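Local coordinates for protein GCN5-related N-acetyltransferase (Ralstonia eutropha JMP134, PDB 2Q0Y) that probably transfers acyl groups, as expected of a member of the GNAT family of N-acetyltransferases, and binds zinc and magnesium ions, at residues P6-I9 with D10-E13; R41-L44 with L45-A49; Y94-P97 with S98-E101; E113-F116 with A117-G120. All coordinates share one frame; numbering follows the deposited sequence.

Contact 1 of 4, residues P6-I9 with D10-E13. With MG (magnesium ion), chain D.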
# COMPACT_ATOMS: atom_id res chain seq x y z
N PRO A 6 -0.14 -22.69 -11.48
CA PRO A 6 0.64 -21.51 -11.11
C PRO A 6 1.01 -20.70 -12.36
O PRO A 6 1.18 -21.24 -13.45
CB PRO A 6 1.92 -22.08 -10.50
CG PRO A 6 1.83 -23.53 -10.56
CD PRO A 6 0.59 -23.95 -11.26
N LEU A 7 1.14 -19.39 -12.18
CA LEU A 7 1.70 -18.53 -13.19
C LEU A 7 3.11 -18.94 -13.49
O LEU A 7 3.82 -19.44 -12.61
CB LEU A 7 1.76 -17.09 -12.67
CG LEU A 7 0.70 -16.04 -12.87
CD1 LEU A 7 1.30 -14.75 -12.31
CD2 LEU A 7 0.30 -15.87 -14.30
N CYS A 8 3.53 -18.73 -14.73
CA CYS A 8 4.91 -18.95 -15.12
C CYS A 8 5.40 -17.78 -15.96
O CYS A 8 4.63 -16.88 -16.29
CB CYS A 8 5.06 -20.25 -15.89
SG CYS A 8 4.30 -20.25 -17.48
N ILE A 9 6.68 -17.80 -16.32
CA ILE A 9 7.26 -16.67 -17.05
C ILE A 9 6.59 -16.45 -18.41
O ILE A 9 6.54 -15.33 -18.91
CB ILE A 9 8.80 -16.78 -17.19
CG1 ILE A 9 9.19 -18.03 -17.99
CG2 ILE A 9 9.46 -16.81 -15.83
CD1 ILE A 9 10.68 -18.11 -18.31
N ASP A 10 6.04 -17.51 -18.98
CA ASP A 10 5.40 -17.41 -20.29
C ASP A 10 4.03 -16.73 -20.23
O ASP A 10 3.40 -16.53 -21.25
CB ASP A 10 5.27 -18.79 -20.89
CG ASP A 10 6.63 -19.47 -21.05
OD1 ASP A 10 7.49 -18.91 -21.77
OD2 ASP A 10 6.84 -20.53 -20.40
N ASP A 11 3.57 -16.39 -19.03
CA ASP A 11 2.30 -15.71 -18.85
C ASP A 11 2.45 -14.19 -18.84
O ASP A 11 1.51 -13.49 -18.50
CB ASP A 11 1.65 -16.18 -17.54
CG ASP A 11 1.29 -17.64 -17.58
OD1 ASP A 11 0.85 -18.13 -18.64
OD2 ASP A 11 1.45 -18.31 -16.55
N LEU A 12 3.62 -13.67 -19.21
CA LEU A 12 3.82 -12.22 -19.25
C LEU A 12 2.67 -11.51 -19.96
O LEU A 12 2.07 -10.59 -19.41
CB LEU A 12 5.15 -11.88 -19.95
CG LEU A 12 5.49 -10.40 -20.05
CD1 LEU A 12 5.90 -9.86 -18.69
CD2 LEU A 12 6.59 -10.16 -21.05
N GLU A 13 2.37 -11.92 -21.19
CA GLU A 13 1.36 -11.22 -21.98
C GLU A 13 -0.03 -11.36 -21.36
O GLU A 13 -0.81 -10.41 -21.34
CB GLU A 13 1.36 -11.71 -23.42
CG GLU A 13 2.59 -11.29 -24.19
MG MG D . 5.74 -21.90 -18.83

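Contact 2 of 4, residues R41-L44 with L45-A49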
# COMPACT_ATOMS: atom_id res chain seq x y z
N ARG A 41 4.73 -3.76 -18.36
CA ARG A 41 5.35 -4.97 -18.90
C ARG A 41 6.82 -5.06 -18.47
O ARG A 41 7.29 -6.12 -18.06
CB ARG A 41 5.25 -4.99 -20.42
CG ARG A 41 5.76 -6.24 -21.11
CD ARG A 41 5.43 -6.16 -22.59
NE ARG A 41 5.59 -7.42 -23.31
CZ ARG A 41 4.61 -8.26 -23.67
NH1 ARG A 41 3.33 -8.03 -23.36
NH2 ARG A 41 4.93 -9.36 -24.35
N ASP A 42 7.52 -3.93 -18.57
CA ASP A 42 8.94 -3.87 -18.20
C ASP A 42 9.15 -4.10 -16.71
O ASP A 42 10.14 -4.71 -16.31
CB ASP A 42 9.56 -2.52 -18.62
CG ASP A 42 9.57 -2.32 -20.14
OD1 ASP A 42 9.31 -3.27 -20.90
OD2 ASP A 42 9.85 -1.18 -20.58
N TRP A 43 8.20 -3.65 -15.90
CA TRP A 43 8.21 -3.87 -14.46
C TRP A 43 7.97 -5.36 -14.16
O TRP A 43 8.61 -5.92 -13.28
CB TRP A 43 7.12 -3.02 -13.80
CG TRP A 43 6.92 -3.25 -12.32
CD1 TRP A 43 7.55 -2.59 -11.29
CD2 TRP A 43 6.01 -4.17 -11.70
NE1 TRP A 43 7.10 -3.06 -10.09
CE2 TRP A 43 6.17 -4.04 -10.30
CE3 TRP A 43 5.11 -5.11 -12.20
CZ2 TRP A 43 5.45 -4.79 -9.41
CZ3 TRP A 43 4.40 -5.88 -11.31
CH2 TRP A 43 4.58 -5.72 -9.93
N LEU A 44 7.01 -5.96 -14.87
CA LEU A 44 6.58 -7.33 -14.54
C LEU A 44 7.62 -8.39 -14.92
O LEU A 44 7.80 -9.39 -14.20
CB LEU A 44 5.25 -7.65 -15.23
CG LEU A 44 4.70 -9.06 -15.04
CD1 LEU A 44 4.50 -9.33 -13.55
CD2 LEU A 44 3.40 -9.24 -15.78
N LEU A 45 8.25 -8.20 -16.07
CA LEU A 45 9.16 -9.20 -16.60
C LEU A 45 10.15 -9.77 -15.57
O LEU A 45 10.20 -10.98 -15.38
CB LEU A 45 9.88 -8.65 -17.84
CG LEU A 45 10.95 -9.50 -18.52
CD1 LEU A 45 10.34 -10.67 -19.22
CD2 LEU A 45 11.71 -8.62 -19.52
N PRO A 46 10.98 -8.92 -14.93
CA PRO A 46 11.94 -9.47 -13.97
C PRO A 46 11.31 -10.07 -12.72
O PRO A 46 11.95 -10.90 -12.05
CB PRO A 46 12.79 -8.26 -13.59
CG PRO A 46 11.93 -7.09 -13.88
CD PRO A 46 11.14 -7.45 -15.08
N ARG A 47 10.10 -9.65 -12.38
CA ARG A 47 9.43 -10.11 -11.19
C ARG A 47 8.72 -11.44 -11.39
O ARG A 47 8.60 -12.20 -10.44
CB ARG A 47 8.45 -9.04 -10.72
CG ARG A 47 9.17 -7.79 -10.25
CD ARG A 47 8.24 -6.69 -9.89
NE ARG A 47 8.99 -5.64 -9.20
CZ ARG A 47 9.81 -4.77 -9.78
NH1 ARG A 47 10.01 -4.78 -11.11
NH2 ARG A 47 10.44 -3.87 -9.04
N LEU A 48 8.24 -11.73 -12.59
CA LEU A 48 7.84 -13.10 -12.94
C LEU A 48 9.05 -14.02 -12.86
O LEU A 48 8.95 -15.13 -12.35
CB LEU A 48 7.27 -13.22 -14.36
CG LEU A 48 5.82 -12.84 -14.57
CD1 LEU A 48 5.50 -12.98 -16.05
CD2 LEU A 48 4.89 -13.70 -13.74
N ALA A 49 10.17 -13.53 -13.38
CA ALA A 49 11.42 -14.28 -13.42
C ALA A 49 11.91 -14.69 -12.05
O ALA A 49 12.31 -15.83 -11.86
CB ALA A 49 12.49 -13.47 -14.12

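Contact 3 of 4, residues Y94-P97 with S98-E101. With ZN (zinc ion), chain B.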
# COMPACT_ATOMS: atom_id res chain seq x y z
N TYR A 94 -8.69 -10.99 -12.76
CA TYR A 94 -9.53 -10.80 -13.94
C TYR A 94 -10.16 -12.13 -14.30
O TYR A 94 -9.47 -13.16 -14.35
CB TYR A 94 -8.75 -10.27 -15.13
CG TYR A 94 -9.67 -9.94 -16.30
CD1 TYR A 94 -10.51 -8.82 -16.26
CD2 TYR A 94 -9.76 -10.78 -17.40
CE1 TYR A 94 -11.36 -8.53 -17.31
CE2 TYR A 94 -10.62 -10.52 -18.45
CZ TYR A 94 -11.43 -9.38 -18.40
OH TYR A 94 -12.28 -9.12 -19.45
N VAL A 95 -11.46 -12.10 -14.56
CA VAL A 95 -12.18 -13.28 -15.03
C VAL A 95 -12.87 -12.98 -16.36
O VAL A 95 -13.59 -11.99 -16.50
CB VAL A 95 -13.23 -13.76 -13.99
CG1 VAL A 95 -13.93 -15.01 -14.47
CG2 VAL A 95 -12.61 -14.03 -12.63
N ASP A 96 -12.67 -13.86 -17.35
CA ASP A 96 -13.34 -13.73 -18.65
C ASP A 96 -14.83 -13.42 -18.46
O ASP A 96 -15.49 -14.10 -17.71
CB ASP A 96 -13.20 -15.02 -19.46
CG ASP A 96 -13.98 -14.99 -20.76
OD1 ASP A 96 -13.55 -14.29 -21.68
OD2 ASP A 96 -15.03 -15.66 -20.86
N PRO A 97 -15.34 -12.39 -19.15
CA PRO A 97 -16.72 -11.97 -19.01
C PRO A 97 -17.79 -13.03 -19.24
O PRO A 97 -18.91 -12.89 -18.72
CB PRO A 97 -16.84 -10.87 -20.07
CG PRO A 97 -15.53 -10.33 -20.21
CD PRO A 97 -14.59 -11.47 -20.02
N SER A 98 -17.49 -14.05 -20.03
CA SER A 98 -18.44 -15.13 -20.27
C SER A 98 -18.36 -16.27 -19.27
O SER A 98 -19.07 -17.26 -19.43
CB SER A 98 -18.26 -15.67 -21.67
OG SER A 98 -18.56 -14.62 -22.57
N HIS A 99 -17.53 -16.13 -18.24
CA HIS A 99 -17.32 -17.16 -17.25
C HIS A 99 -17.40 -16.63 -15.83
O HIS A 99 -16.70 -17.13 -14.93
CB HIS A 99 -15.97 -17.85 -17.52
CG HIS A 99 -15.99 -18.71 -18.74
ND1 HIS A 99 -15.76 -18.20 -20.00
CD2 HIS A 99 -16.27 -20.02 -18.91
CE1 HIS A 99 -15.87 -19.17 -20.89
NE2 HIS A 99 -16.19 -20.28 -20.26
N ARG A 100 -18.29 -15.66 -15.61
CA ARG A 100 -18.42 -15.03 -14.30
C ARG A 100 -19.50 -15.59 -13.36
O ARG A 100 -19.66 -15.10 -12.24
CB ARG A 100 -18.58 -13.52 -14.48
CG ARG A 100 -17.27 -12.93 -14.90
CD ARG A 100 -17.33 -11.47 -15.12
NE ARG A 100 -16.06 -10.99 -15.62
CZ ARG A 100 -15.89 -9.78 -16.12
NH1 ARG A 100 -16.89 -8.91 -16.09
NH2 ARG A 100 -14.73 -9.43 -16.62
N GLU A 101 -20.18 -16.64 -13.77
CA GLU A 101 -21.18 -17.23 -12.89
C GLU A 101 -20.80 -18.65 -12.48
O GLU A 101 -21.65 -19.53 -12.37
CB GLU A 101 -22.55 -17.21 -13.59
CG GLU A 101 -22.97 -15.82 -14.09
CD GLU A 101 -22.95 -14.74 -13.00
OE1 GLU A 101 -23.01 -15.08 -11.79
OE2 GLU A 101 -22.87 -13.54 -13.35
ZN ZN B . -16.39 -22.13 -20.98
O HOH W 1 -20.47 -14.68 -17.28

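Contact 4 of 4, residues E113-F116 with A117-G120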
# COMPACT_ATOMS: atom_id res chain seq x y z
N GLU A 113 -5.21 -16.42 -0.98
CA GLU A 113 -5.20 -16.36 0.48
C GLU A 113 -4.49 -17.58 1.10
O GLU A 113 -3.74 -17.45 2.06
CB GLU A 113 -6.60 -16.23 1.04
CG GLU A 113 -7.26 -14.90 0.67
CD GLU A 113 -8.69 -14.78 1.17
OE1 GLU A 113 -9.14 -15.58 2.01
OE2 GLU A 113 -9.38 -13.87 0.66
N ALA A 114 -4.72 -18.76 0.53
CA ALA A 114 -4.08 -19.99 1.01
C ALA A 114 -2.56 -19.95 0.82
O ALA A 114 -1.81 -20.46 1.66
CB ALA A 114 -4.65 -21.20 0.31
N GLU A 115 -2.12 -19.36 -0.29
CA GLU A 115 -0.70 -19.18 -0.55
C GLU A 115 -0.08 -18.28 0.51
O GLU A 115 0.97 -18.59 1.05
CB GLU A 115 -0.48 -18.64 -1.96
CG GLU A 115 0.96 -18.47 -2.33
CD GLU A 115 1.70 -19.79 -2.48
OE1 GLU A 115 1.04 -20.81 -2.73
OE2 GLU A 115 2.95 -19.79 -2.33
N PHE A 116 -0.75 -17.18 0.85
CA PHE A 116 -0.27 -16.31 1.93
C PHE A 116 -0.20 -17.07 3.26
O PHE A 116 0.76 -16.92 4.02
CB PHE A 116 -1.18 -15.08 2.11
CG PHE A 116 -1.06 -14.05 1.02
CD1 PHE A 116 0.15 -13.78 0.38
CD2 PHE A 116 -2.17 -13.32 0.64
CE1 PHE A 116 0.24 -12.83 -0.61
CE2 PHE A 116 -2.09 -12.36 -0.37
CZ PHE A 116 -0.88 -12.12 -0.99
N ALA A 117 -1.19 -17.91 3.53
CA ALA A 117 -1.20 -18.72 4.76
C ALA A 117 -0.01 -19.68 4.81
O ALA A 117 0.65 -19.80 5.83
CB ALA A 117 -2.48 -19.46 4.91
N GLU A 118 0.24 -20.37 3.70
CA GLU A 118 1.38 -21.26 3.56
C GLU A 118 2.70 -20.53 3.83
O GLU A 118 3.62 -21.10 4.42
CB GLU A 118 1.39 -21.86 2.15
CG GLU A 118 2.58 -22.74 1.82
CD GLU A 118 2.57 -23.18 0.36
OE1 GLU A 118 1.94 -22.50 -0.45
OE2 GLU A 118 3.16 -24.22 0.02
N ARG A 119 2.76 -19.27 3.40
CA ARG A 119 3.95 -18.45 3.56
C ARG A 119 4.02 -17.78 4.93
O ARG A 119 4.98 -17.05 5.21
CB ARG A 119 4.02 -17.42 2.43
CG ARG A 119 4.21 -18.03 1.05
CD ARG A 119 4.20 -16.95 -0.01
NE ARG A 119 4.29 -17.49 -1.36
CZ ARG A 119 4.81 -16.85 -2.40
NH1 ARG A 119 5.33 -15.64 -2.27
NH2 ARG A 119 4.80 -17.44 -3.59
N GLY A 120 3.03 -18.01 5.79
CA GLY A 120 3.04 -17.46 7.16
C GLY A 120 2.84 -15.97 7.23
O GLY A 120 3.31 -15.31 8.17

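Contact 1 of 4, residues P6-I9 with D10-E13
Asp11 reaches back over the turn to Cys8, its carboxylate oxygen OD2 accepting the backbone N-H of Cys8 at 2.8 Å (N to OD2). The bond is nearly straight, 163° at the hydrogen, and arrives on the anti side of OD2, 33° out of the carboxylate plane. A second bond runs the other way, Asp11 N to Cys8 O at 3.0 Å, so the two residues grip each other through side chain and backbone together. Aspartate suits the place: its short chain can reach a main-chain N-H three residues back. Its methylene packs on Leu7, whose CD2 lies 3.5 Å from Asp11 CB, and OD2 also takes a salt bridge from Arg5. The same turn brings Asp10 beside Cys8. Cys8 SG sits between its own backbone N and carbonyl carbon (chi1 68°) and meets the magnesium ion at 2.6 Å, while Asp10 OD2 binds the metal at 2.4 Å. Between the two ligands, Ile9 sets out away from the turn, CG1 close to Asp10 N, while Ile9 O takes a weak bond from Leu12 N at 3.4 Å. This link between strand 2-6 and helix 12-25 thus becomes a small metal site at the protein surface. Aspartate oxygen is a hard ligand natural to magnesium, whereas sulfur is a soft and unusual one; the positive ion probably favours the thiolate form of Cys8.

Contact 2 of 4, residues R41-L44 with L45-A49
The guanidinium of Arg47 lies flat on the indole of Trp43, the two planes only 8° apart and their centres 3.6 Å from each other. Trp43 NE1 stands over the middle of the guanidinium face, 3.2 Å from Arg47 CZ, so the charge rests on the five-membered ring in a cation-pi contact. Behind it the aliphatic part of Arg47 continues over the same indole face: CD sits 3.5 Å from the centroid of the six-membered ring, a CH-pi contact. At its edge the guanidinium uses an N-H, Arg47 NH1 giving a hydrogen bond to Trp43 O at 2.8 Å, the acceptor close to the guanidinium plane. One residue therefore offers both a face and a carbonyl, which fixes the rotation of the arginine head; the chain of Arg47, extended from CG to NE, carries the head back to them. All this lies on helix 30-50, the second of the two helices that precede the second strand in the GNAT fold. Trp43 also packs on Pro77 of the second subunit, and Glu74 of that subunit forms a long, weak ion pair with Arg47. Pro46 kinks the helix here: having no N-H, it puts CD 3.2 Å from Asp42 O where a helical hydrogen bond would otherwise form. Regular bonding continues around it, from Leu45 N to Arg41 O and from Leu48 N to Leu44 O. On another flank Leu44 CD1 packs against Leu48 CG at 3.9 Å, branched apolar chains one helical turn apart, with Leu44 also resting on Leu12 and Val15 of helix 12-25.

Contact 3 of 4, residues Y94-P97 with S98-E101
With its CG swung opposite the backbone N (chi1 174°), Asp96 carries its carboxylate forward to His99, whose own CG turns back beside its backbone N (chi1 -71°). Asp96 OD2 then accepts a hydrogen bond from His99 ND1 at 2.8 Å. The oxygen lies in the imidazole plane, though the carboxylate is turned about 50° against the ring. Ser98 N reaches the same OD2 at 3.1 Å from the opposite face of the carboxylate, and His99 N bonds to Asp96 O, closing the turn. Held at ND1, the ring presents His99 NE2 to the zinc ion at 2.0 Å, where Glu60 is a further ligand. Aspartate is thus the second-shell residue that orients the histidine, and its negative charge probably makes the imidazole a stronger donor to the metal. The turn leaves strand 86-95, fourth across the GNAT sheet, before helix 104-118, and Arg100 opens an Arg-x-x-Gly-x-Gly sequence like the one that binds the acetyl-CoA pyrophosphate in relatives. Here Arg100 folds back along the turn and grips Val95 O side-on, NE and NH2 each 2.8 Å from it. Pro97 CA lies over one face of the Arg100 guanidinium, 3.6 Å from Arg100 NE. NH2 also forms a salt bridge with Glu25, which is in turn hydrogen-bonded to Tyr94 OH. A water joins Pro97 O to Arg100 N, accepting from the latter at 2.9 Å.

Contact 4 of 4, residues E113-F116 with A117-G120
Glu115 lays its carboxylate beside the guanidinium of Arg119, one helical turn further on, in a salt bridge of OE2 with NE at 2.8 Å. The site is the C-terminal end of helix 104-118, the helix of the beta-alpha-beta crossover between the parallel strands 86-95 and 123-127, and it closes in a Schellman motif at Gly120. Positive phi (71°) favours glycine there, since a beta carbon makes that backbone shape costly. The bridge is side-on: Glu115 OE2 lies at the edge of the Arg119 guanidinium, in its plane, and offers NE its anti lone pair, while Arg119 NH2 adds a weak bond to it at 3.2 Å. Carboxylate and guanidinium planes stand 81° apart. Glu115 gets there by a bend in its chain (chi2 68°), which curls the carboxylate forward along the helix, whereas Arg119 runs extended from CG to NE. The curl brings Glu115 OE1 within 3.0 Å of Glu118 OE1; two like charges so near probably raise each other's proton affinity, which the nearby cation of Arg119 may partly offset. Phe116 points elsewhere, into the fold against Leu70, and also packs on Ile151 of the second subunit. The small side chain of Ala117 suits its place, where it too packs on Ile151 of the second subunit. The backbone keeps regular helical bonds, with Glu118 N to Ala114 O at 2.9 Å and Arg119 N to Glu115 O at 3.0 Å. Gly120 N bonds back to Ala117 O, the two atoms 3.0 Å apart.

From the N terminus the four contacts come in series; none nests in or crosses another, and each closes only a turn of the chain. Contact 1 turns strand 2-6 into helix 12-25, and contact 2 lies along the following helix 30-50, across its proline kink. These two touch, Leu12 lying against Arg41 and Leu48, so the first pair of helices packs together on one side of the chain's centre. Contact 3 then closes the turn leaving strand 86-95, and contact 4 finishes helix 104-118, completing the lead into strand 123-127. Contacts 3 and 4 lie about 25 Å apart, centre to centre, without touching. Contacts 2 and 4 both reach the second subunit, while contacts 1 and 3 bear separate metal sites.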